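Local atomic coordinates of alkaline serine protease (Pseudoalteromonas sp., PDB entry 1Y9Z), a protein that probably hydrolyses peptide bonds in proteins by the serine-nucleophile mechanism of subtilisins, in a cold-adapted Antarctic bacterium. Residues G60-H65 and V211-L216; A113-V118 and N144-N149; L278-G283 and V336-G341. All blocks are in the same frame, centred on the assembly; numbering follows the deposited sequence.

How the interactions relate
Interactions 1 and 3 both reach the sheet of the inserted beta barrel domain, whereas interaction 2 joins two helices of the subtilisin-like alpha/beta domain. Interaction 1 spans both units: its 60-65 loop ends at H65, which touches the bound phenylmethanesulfonic acid, and the side chain of N63 lies about 9 Å from that ligand. Interaction 2, nested along the chain inside the loop that interaction 1 closes, has its centre about 30 Å from that of interaction 1; its I114 side chain is about 13 Å from the ligand. Interaction 3 follows later in the chain, its centre about 28 Å from the centre of interaction 1 and about 45 Å from that of interaction 2.

Interaction 1. Residues G60-H65 and V211-L216; sequences GNNNAH and VGEGRL
A single carboxylate, that of E213, reaches into the loop 60-65 and is gripped there by a backbone amide and three waters, where the loop leading into helix 65-74 faces the start of strand 214-221. The direct bond runs from N62 N to E213 OE1, 2.8 Å long and nearly straight at 172°. The amide meets this oxygen on its syn side, 27° out of the carboxylate plane. The same oxygen accepts from two waters, one shared with N61 OD1 and the other with N62 OD1, so three donors hold it. E213 OE2 takes a third water, 2.8 Å away, which also donates to G60 O and accepts from N63 N; this water ties both ends of the loop's bend to the acid. Glutamate suits the task because its chain, extended beyond CG (chi2 -171°), is long enough to carry the charge across. At the base of that strand E213 and G214 together face Q360, a classic beta bulge in the sheet of the inserted barrel domain. The loop itself ends at H65, whose ND1 is hydrogen-bonded to D30 and whose ring touches S369, an arrangement consistent with the Asp-His-Ser catalytic triad of subtilases. Asparagine is at home at N62, whose backbone has left-handed helical angles, while the ND2 of its side chain binds E101. The small methyl of A64 comes alongside the carboxylate, A64 CB lying 3.9 Å from E213 OE2.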
loop_
_atom_site.group_PDB
_atom_site.type_symbol
_atom_site.label_atom_id
_atom_site.label_comp_id
_atom_site.label_asym_id
_atom_site.label_seq_id
_atom_site.Cartn_x
_atom_site.Cartn_y
_atom_site.Cartn_z
ATOM N N GLY A 60 -8.998 17.727 1.255
ATOM C CA GLY A 60 -8.401 18.856 1.940
ATOM C C GLY A 60 -6.895 18.724 1.804
ATOM O O GLY A 60 -6.412 18.013 0.923
ATOM N N ASN A 61 -6.149 19.390 2.676
ATOM C CA ASN A 61 -4.693 19.336 2.619
ATOM C C ASN A 61 -4.101 18.285 3.548
ATOM O O ASN A 61 -4.551 18.121 4.681
ATOM C CB ASN A 61 -4.101 20.704 2.976
ATOM C CG ASN A 61 -4.678 21.827 2.143
ATOM O OD1 ASN A 61 -4.680 21.769 0.915
ATOM N ND2 ASN A 61 -5.168 22.866 2.813
ATOM N N ASN A 62 -3.095 17.570 3.052
ATOM C CA ASN A 62 -2.404 16.549 3.834
ATOM C C ASN A 62 -3.379 15.575 4.483
ATOM O O ASN A 62 -3.276 15.263 5.671
ATOM C CB ASN A 62 -1.550 17.236 4.901
ATOM C CG ASN A 62 -0.768 18.410 4.340
ATOM O OD1 ASN A 62 0.061 18.246 3.447
ATOM N ND2 ASN A 62 -1.041 19.606 4.854
ATOM N N ASN A 63 -4.322 15.091 3.683
ATOM C CA ASN A 63 -5.342 14.158 4.148
ATOM C C ASN A 63 -5.624 13.216 2.979
ATOM O O ASN A 63 -6.774 12.921 2.668
ATOM C CB ASN A 63 -6.598 14.953 4.529
ATOM C CG ASN A 63 -7.615 14.126 5.284
ATOM O OD1 ASN A 63 -7.259 13.281 6.101
ATOM N ND2 ASN A 63 -8.892 14.389 5.033
ATOM N N ALA A 64 -4.548 12.738 2.358
ATOM C CA ALA A 64 -4.620 11.880 1.175
ATOM C C ALA A 64 -4.783 10.377 1.376
ATOM O O ALA A 64 -4.877 9.630 0.400
ATOM C CB ALA A 64 -3.387 12.129 0.312
ATOM N N HIS A 65 -4.833 9.927 2.624
ATOM C CA HIS A 65 -4.943 8.498 2.907
ATOM C C HIS A 65 -6.065 7.785 2.150
ATOM O O HIS A 65 -5.829 6.760 1.502
ATOM C CB HIS A 65 -5.100 8.290 4.416
ATOM C CG HIS A 65 -4.948 6.866 4.855
ATOM N ND1 HIS A 65 -6.019 6.007 4.979
ATOM C CD2 HIS A 65 -3.850 6.153 5.198
ATOM C CE1 HIS A 65 -5.586 4.826 5.383
ATOM N NE2 HIS A 65 -4.273 4.888 5.523
ATOM N N VAL A 211 -3.954 15.492 -5.515
ATOM C CA VAL A 211 -3.145 16.174 -6.517
ATOM C C VAL A 211 -2.082 17.102 -5.942
ATOM O O VAL A 211 -2.373 17.985 -5.133
ATOM C CB VAL A 211 -4.044 16.966 -7.497
ATOM C CG1 VAL A 211 -3.189 17.790 -8.454
ATOM C CG2 VAL A 211 -4.919 15.996 -8.288
ATOM N N GLY A 212 -0.842 16.872 -6.369
ATOM C CA GLY A 212 0.278 17.687 -5.935
ATOM C C GLY A 212 0.942 17.333 -4.617
ATOM O O GLY A 212 1.979 17.905 -4.287
ATOM N N GLU A 213 0.377 16.392 -3.866
ATOM C CA GLU A 213 0.953 16.033 -2.572
ATOM C C GLU A 213 1.852 14.805 -2.600
ATOM O O GLU A 213 2.431 14.432 -1.578
ATOM C CB GLU A 213 -0.166 15.823 -1.547
ATOM C CG GLU A 213 -0.993 17.076 -1.299
ATOM C CD GLU A 213 -1.962 16.939 -0.139
ATOM O OE1 GLU A 213 -2.491 17.979 0.300
ATOM O OE2 GLU A 213 -2.201 15.802 0.328
ATOM N N GLY A 214 1.984 14.192 -3.770
ATOM C CA GLY A 214 2.795 12.997 -3.890
ATOM C C GLY A 214 4.264 13.210 -4.177
ATOM O O GLY A 214 4.763 14.337 -4.225
ATOM N N ARG A 215 4.957 12.098 -4.382
ATOM C CA ARG A 215 6.380 12.127 -4.650
ATOM C C ARG A 215 6.739 10.859 -5.410
ATOM O O ARG A 215 6.196 9.788 -5.134
ATOM C CB ARG A 215 7.138 12.177 -3.327
ATOM C CG ARG A 215 8.588 12.528 -3.464
ATOM C CD ARG A 215 9.277 12.431 -2.126
ATOM N NE ARG A 215 10.683 12.770 -2.261
ATOM C CZ ARG A 215 11.642 12.286 -1.485
ATOM N NH1 ARG A 215 12.898 12.651 -1.688
ATOM N NH2 ARG A 215 11.340 11.433 -0.513
ATOM N N LEU A 216 7.644 10.981 -6.374
ATOM C CA LEU A 216 8.060 9.832 -7.162
ATOM C C LEU A 216 9.564 9.839 -7.365
ATOM O O LEU A 216 10.241 10.809 -7.035
ATOM C CB LEU A 216 7.353 9.836 -8.521
ATOM C CG LEU A 216 5.831 9.664 -8.485
ATOM C CD1 LEU A 216 5.254 9.870 -9.879
ATOM C CD2 LEU A 216 5.486 8.280 -7.956
HETATM O O HOH W 1 -4.926 15.693 0.950
HETATM O O HOH W 2 -3.705 20.031 -0.971
HETATM O O HOH W 3 -0.252 19.881 1.021
#

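Interaction 2. Residues A113-V118 and N144-N149; sequences AIDTCV and NTHYNN
Helices 110-119 and 137-148 run side by side in nearly the same direction, their local axes 21° apart and 11.6 Å at closest approach. V118 and H146 have the nearest backbones, with CA of V118 8.5 Å from CA of H146. That spacing is wide, and one imidazole bridges it: H146 reaches over to three side chains of 113-118. I114 and V118, one turn apart on the same helix, border the ring obliquely. I114 CG2 is 4.2 Å from H146 CG, and V118 CG2 is 4.5 Å from the same H146 CG. Branched aliphatic residues suit these places because each has a methyl directed at the neighbouring helix; in V118 it is CG2, set opposite the carbonyl carbon by a chi1 of 176°. Both helices belong to the layered alpha/beta architecture of subtilases, each linking strands of the parallel sheet in beta-alpha-beta crossovers: helix 110-119 precedes strand 125-128, and helix 137-148 joins that strand to its neighbour 152-156. C117 points from the first helix to the sheet and is joined by a disulfide to C27 of strand 25-30, while I114 also touches I29 there. At the edge of the ring, near its plane, lies D115 OD1, with the carboxylate plane turned 51° from the ring. The modelled detail of this approach is doubtful, but a carboxylate so near would tend to favour the protonated imidazole. V118 is further packed against V151, in the loop that follows helix 137-148.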
loop_
_atom_site.group_PDB
_atom_site.type_symbol
_atom_site.label_atom_id
_atom_site.label_comp_id
_atom_site.label_asym_id
_atom_site.label_seq_id
_atom_site.Cartn_x
_atom_site.Cartn_y
_atom_site.Cartn_z
ATOM N N ALA A 113 -21.089 5.402 10.522
ATOM C CA ALA A 113 -20.465 5.479 9.204
ATOM C C ALA A 113 -20.798 4.219 8.413
ATOM O O ALA A 113 -21.114 4.287 7.225
ATOM C CB ALA A 113 -18.953 5.633 9.344
ATOM N N ILE A 114 -20.719 3.068 9.071
ATOM C CA ILE A 114 -21.037 1.812 8.410
ATOM C C ILE A 114 -22.522 1.808 8.041
ATOM O O ILE A 114 -22.888 1.393 6.943
ATOM C CB ILE A 114 -20.703 0.610 9.320
ATOM C CG1 ILE A 114 -19.197 0.585 9.598
ATOM C CG2 ILE A 114 -21.137 -0.689 8.655
ATOM C CD1 ILE A 114 -18.774 -0.455 10.626
ATOM N N ASP A 115 -23.377 2.277 8.949
ATOM C CA ASP A 115 -24.810 2.337 8.663
ATOM C C ASP A 115 -25.033 3.160 7.398
ATOM O O ASP A 115 -25.833 2.795 6.541
ATOM C CB ASP A 115 -25.592 2.997 9.808
ATOM C CG ASP A 115 -25.649 2.145 11.061
ATOM O OD1 ASP A 115 -25.587 0.904 10.958
ATOM O OD2 ASP A 115 -25.780 2.726 12.158
ATOM N N THR A 116 -24.331 4.285 7.298
ATOM C CA THR A 116 -24.452 5.164 6.138
ATOM C C THR A 116 -24.021 4.431 4.868
ATOM O O THR A 116 -24.673 4.522 3.828
ATOM C CB THR A 116 -23.599 6.432 6.329
ATOM O OG1 THR A 116 -24.111 7.177 7.443
ATOM C CG2 THR A 116 -23.635 7.307 5.081
ATOM N N CYS A 117 -22.917 3.702 4.961
ATOM C CA CYS A 117 -22.417 2.936 3.830
ATOM C C CYS A 117 -23.503 2.001 3.302
ATOM O O CYS A 117 -23.726 1.898 2.097
ATOM C CB CYS A 117 -21.237 2.080 4.262
ATOM S SG CYS A 117 -19.588 2.840 4.284
ATOM N N VAL A 118 -24.165 1.313 4.227
ATOM C CA VAL A 118 -25.207 0.354 3.883
ATOM C C VAL A 118 -26.538 0.979 3.470
ATOM O O VAL A 118 -27.073 0.661 2.407
ATOM C CB VAL A 118 -25.457 -0.617 5.064
ATOM C CG1 VAL A 118 -26.613 -1.553 4.742
ATOM C CG2 VAL A 118 -24.193 -1.413 5.355
ATOM N N ASN A 144 -21.710 -7.333 13.718
ATOM C CA ASN A 144 -22.091 -8.722 13.495
ATOM C C ASN A 144 -23.438 -8.750 12.772
ATOM O O ASN A 144 -23.679 -9.603 11.917
ATOM C CB ASN A 144 -22.214 -9.470 14.825
ATOM C CG ASN A 144 -22.267 -10.977 14.643
ATOM O OD1 ASN A 144 -22.762 -11.699 15.507
ATOM N ND2 ASN A 144 -21.742 -11.460 13.521
ATOM N N THR A 145 -24.316 -7.813 13.120
ATOM C CA THR A 145 -25.630 -7.732 12.494
ATOM C C THR A 145 -25.477 -7.430 11.006
ATOM O O THR A 145 -26.110 -8.072 10.169
ATOM C CB THR A 145 -26.494 -6.643 13.164
ATOM O OG1 THR A 145 -26.762 -7.019 14.522
ATOM C CG2 THR A 145 -27.817 -6.472 12.422
ATOM N N HIS A 146 -24.632 -6.458 10.675
ATOM C CA HIS A 146 -24.402 -6.109 9.278
ATOM C C HIS A 146 -23.829 -7.298 8.518
ATOM O O HIS A 146 -24.257 -7.595 7.405
ATOM C CB HIS A 146 -23.445 -4.920 9.174
ATOM C CG HIS A 146 -24.129 -3.592 9.245
ATOM N ND1 HIS A 146 -23.779 -2.618 10.155
ATOM C CD2 HIS A 146 -25.139 -3.073 8.508
ATOM C CE1 HIS A 146 -24.543 -1.555 9.974
ATOM N NE2 HIS A 146 -25.377 -1.805 8.981
ATOM N N TYR A 147 -22.858 -7.973 9.125
ATOM C CA TYR A 147 -22.228 -9.135 8.511
ATOM C C TYR A 147 -23.255 -10.236 8.257
ATOM O O TYR A 147 -23.306 -10.807 7.167
ATOM C CB TYR A 147 -21.104 -9.652 9.415
ATOM C CG TYR A 147 -20.426 -10.911 8.924
ATOM C CD1 TYR A 147 -19.845 -10.972 7.658
ATOM C CD2 TYR A 147 -20.341 -12.037 9.741
ATOM C CE1 TYR A 147 -19.197 -12.127 7.220
ATOM C CE2 TYR A 147 -19.696 -13.194 9.314
ATOM C CZ TYR A 147 -19.126 -13.233 8.053
ATOM O OH TYR A 147 -18.482 -14.374 7.633
ATOM N N ASN A 148 -24.077 -10.529 9.258
ATOM C CA ASN A 148 -25.089 -11.567 9.097
ATOM C C ASN A 148 -26.146 -11.143 8.086
ATOM O O ASN A 148 -26.776 -11.990 7.453
ATOM C CB ASN A 148 -25.739 -11.905 10.441
ATOM C CG ASN A 148 -24.774 -12.576 11.397
ATOM O OD1 ASN A 148 -23.975 -13.426 10.996
ATOM N ND2 ASN A 148 -24.848 -12.206 12.671
ATOM N N ASN A 149 -26.335 -9.836 7.931
ATOM C CA ASN A 149 -27.305 -9.331 6.966
ATOM C C ASN A 149 -26.748 -9.414 5.550
ATOM O O ASN A 149 -27.443 -9.097 4.586
ATOM C CB ASN A 149 -27.698 -7.882 7.273
ATOM C CG ASN A 149 -28.626 -7.769 8.466
ATOM O OD1 ASN A 149 -29.245 -8.748 8.878
ATOM N ND2 ASN A 149 -28.739 -6.565 9.016
#

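Interaction 3. Residues L278-G283 and V336-G341; sequences LVERVG and VDRATG
E280 and R338 form a salt bridge where strand 275-280 meets the start of helix 338-345. R338 NH1 donates over 2.8 Å at 148° to E280 OE2, which receives it on its anti lone pair, away from the other oxygen, and lies tilted 19° from the guanidinium plane; a weak second bond comes from R338 NH2 to the same E280 OE2, 3.3 Å away. Both chains are long and stretched out, so that charges rooted apart can meet: R338 is extended from CG to NE, and E280, with CG anti to the backbone N (chi1 -179°), runs straight on to carry its carboxylate out to the arginine. An alanine here takes the carboxylate away, and R338 is likely to be left without its charged mate, with S310 O remaining to hold NH1 and the guanidinium freer to turn. Strand 275-280 lies beside 305-309, which in turn lies beside 333-336, all parallel within the inserted beta barrel domain, and the helix follows directly on the last of these. Within the helix start, D337 is the N-cap: D337 OD2 accepts from T340 N at 2.8 Å, met nearly along its C-O axis, and from T340 OG1 above the carboxylate plane. A water joins the two segments, accepting from R281 NH1 at 3.1 Å and donating to V336 O; R281 is also salt-bridged through NE to E291. Van der Waals contact comes from buried L278, whose CD2 methyl rests 3.8 Å from G341 O. Without a side chain at G341, this methyl meets the helix backbone directly.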
loop_
_atom_site.group_PDB
_atom_site.type_symbol
_atom_site.label_atom_id
_atom_site.label_comp_id
_atom_site.label_asym_id
_atom_site.label_seq_id
_atom_site.Cartn_x
_atom_site.Cartn_y
_atom_site.Cartn_z
ATOM N N LEU A 278 25.719 2.819 -6.477
ATOM C CA LEU A 278 24.840 1.677 -6.253
ATOM C C LEU A 278 25.382 0.958 -5.024
ATOM O O LEU A 278 26.586 0.720 -4.919
ATOM C CB LEU A 278 24.877 0.734 -7.458
ATOM C CG LEU A 278 24.022 -0.535 -7.400
ATOM C CD1 LEU A 278 22.544 -0.165 -7.426
ATOM C CD2 LEU A 278 24.361 -1.429 -8.582
ATOM N N VAL A 279 24.506 0.620 -4.085
ATOM C CA VAL A 279 24.949 -0.062 -2.877
ATOM C C VAL A 279 23.885 -0.984 -2.296
ATOM O O VAL A 279 22.699 -0.648 -2.260
ATOM C CB VAL A 279 25.377 0.954 -1.792
ATOM C CG1 VAL A 279 24.202 1.842 -1.408
ATOM C CG2 VAL A 279 25.919 0.219 -0.574
ATOM N N GLU A 280 24.321 -2.156 -1.852
ATOM C CA GLU A 280 23.414 -3.121 -1.256
ATOM C C GLU A 280 23.082 -2.645 0.150
ATOM O O GLU A 280 23.949 -2.143 0.867
ATOM C CB GLU A 280 24.069 -4.502 -1.195
ATOM C CG GLU A 280 23.177 -5.587 -0.610
ATOM C CD GLU A 280 23.897 -6.912 -0.466
ATOM O OE1 GLU A 280 24.895 -6.962 0.281
ATOM O OE2 GLU A 280 23.469 -7.899 -1.099
ATOM N N ARG A 281 21.822 -2.791 0.536
ATOM C CA ARG A 281 21.385 -2.383 1.862
ATOM C C ARG A 281 22.002 -3.281 2.933
ATOM O O ARG A 281 21.987 -4.505 2.813
ATOM C CB ARG A 281 19.855 -2.451 1.950
ATOM C CG ARG A 281 19.297 -2.207 3.345
ATOM C CD ARG A 281 17.774 -2.233 3.351
ATOM N NE ARG A 281 17.217 -1.128 2.573
ATOM C CZ ARG A 281 16.465 -1.271 1.486
ATOM N NH1 ARG A 281 16.159 -2.477 1.026
ATOM N NH2 ARG A 281 16.025 -0.195 0.847
ATOM N N VAL A 282 22.561 -2.662 3.969
ATOM C CA VAL A 282 23.158 -3.403 5.074
ATOM C C VAL A 282 22.198 -3.291 6.249
ATOM O O VAL A 282 21.989 -2.204 6.789
ATOM C CB VAL A 282 24.529 -2.823 5.483
ATOM C CG1 VAL A 282 25.065 -3.565 6.703
ATOM C CG2 VAL A 282 25.507 -2.944 4.328
ATOM N N GLY A 283 21.613 -4.419 6.638
ATOM C CA GLY A 283 20.661 -4.417 7.731
ATOM C C GLY A 283 19.265 -4.178 7.189
ATOM O O GLY A 283 19.082 -4.052 5.978
ATOM N N VAL A 336 15.457 0.345 -4.331
ATOM C CA VAL A 336 14.931 -0.599 -5.315
ATOM C C VAL A 336 15.055 -2.013 -4.749
ATOM O O VAL A 336 15.835 -2.243 -3.822
ATOM C CB VAL A 336 15.705 -0.526 -6.661
ATOM C CG1 VAL A 336 15.570 0.864 -7.274
ATOM C CG2 VAL A 336 17.169 -0.871 -6.444
ATOM N N ASP A 337 14.297 -2.959 -5.299
ATOM C CA ASP A 337 14.360 -4.328 -4.798
ATOM C C ASP A 337 15.652 -5.013 -5.236
ATOM O O ASP A 337 16.408 -4.467 -6.043
ATOM C CB ASP A 337 13.112 -5.127 -5.222
ATOM C CG ASP A 337 13.017 -5.352 -6.718
ATOM O OD1 ASP A 337 11.910 -5.697 -7.182
ATOM O OD2 ASP A 337 14.033 -5.207 -7.427
ATOM N N ARG A 338 15.914 -6.200 -4.698
ATOM C CA ARG A 338 17.150 -6.905 -5.019
ATOM C C ARG A 338 17.326 -7.262 -6.487
ATOM O O ARG A 338 18.413 -7.092 -7.042
ATOM C CB ARG A 338 17.281 -8.167 -4.165
ATOM C CG ARG A 338 18.645 -8.828 -4.288
ATOM C CD ARG A 338 18.830 -9.934 -3.265
ATOM N NE ARG A 338 20.183 -10.486 -3.303
ATOM C CZ ARG A 338 21.278 -9.818 -2.953
ATOM N NH1 ARG A 338 21.192 -8.563 -2.531
ATOM N NH2 ARG A 338 22.466 -10.406 -3.024
ATOM N N ALA A 339 16.269 -7.757 -7.120
ATOM C CA ALA A 339 16.343 -8.134 -8.527
ATOM C C ALA A 339 16.794 -6.948 -9.371
ATOM O O ALA A 339 17.650 -7.081 -10.248
ATOM C CB ALA A 339 14.989 -8.635 -9.009
ATOM N N THR A 340 16.212 -5.786 -9.099
ATOM C CA THR A 340 16.554 -4.575 -9.830
ATOM C C THR A 340 17.996 -4.159 -9.547
ATOM O O THR A 340 18.717 -3.745 -10.453
ATOM C CB THR A 340 15.596 -3.428 -9.458
ATOM O OG1 THR A 340 14.259 -3.798 -9.818
ATOM C CG2 THR A 340 15.974 -2.151 -10.193
ATOM N N GLY A 341 18.415 -4.279 -8.291
ATOM C CA GLY A 341 19.773 -3.917 -7.928
ATOM C C GLY A 341 20.798 -4.796 -8.623
ATOM O O GLY A 341 21.863 -4.322 -9.024
HETATM O O HOH W 4 14.291 -1.896 -1.397
#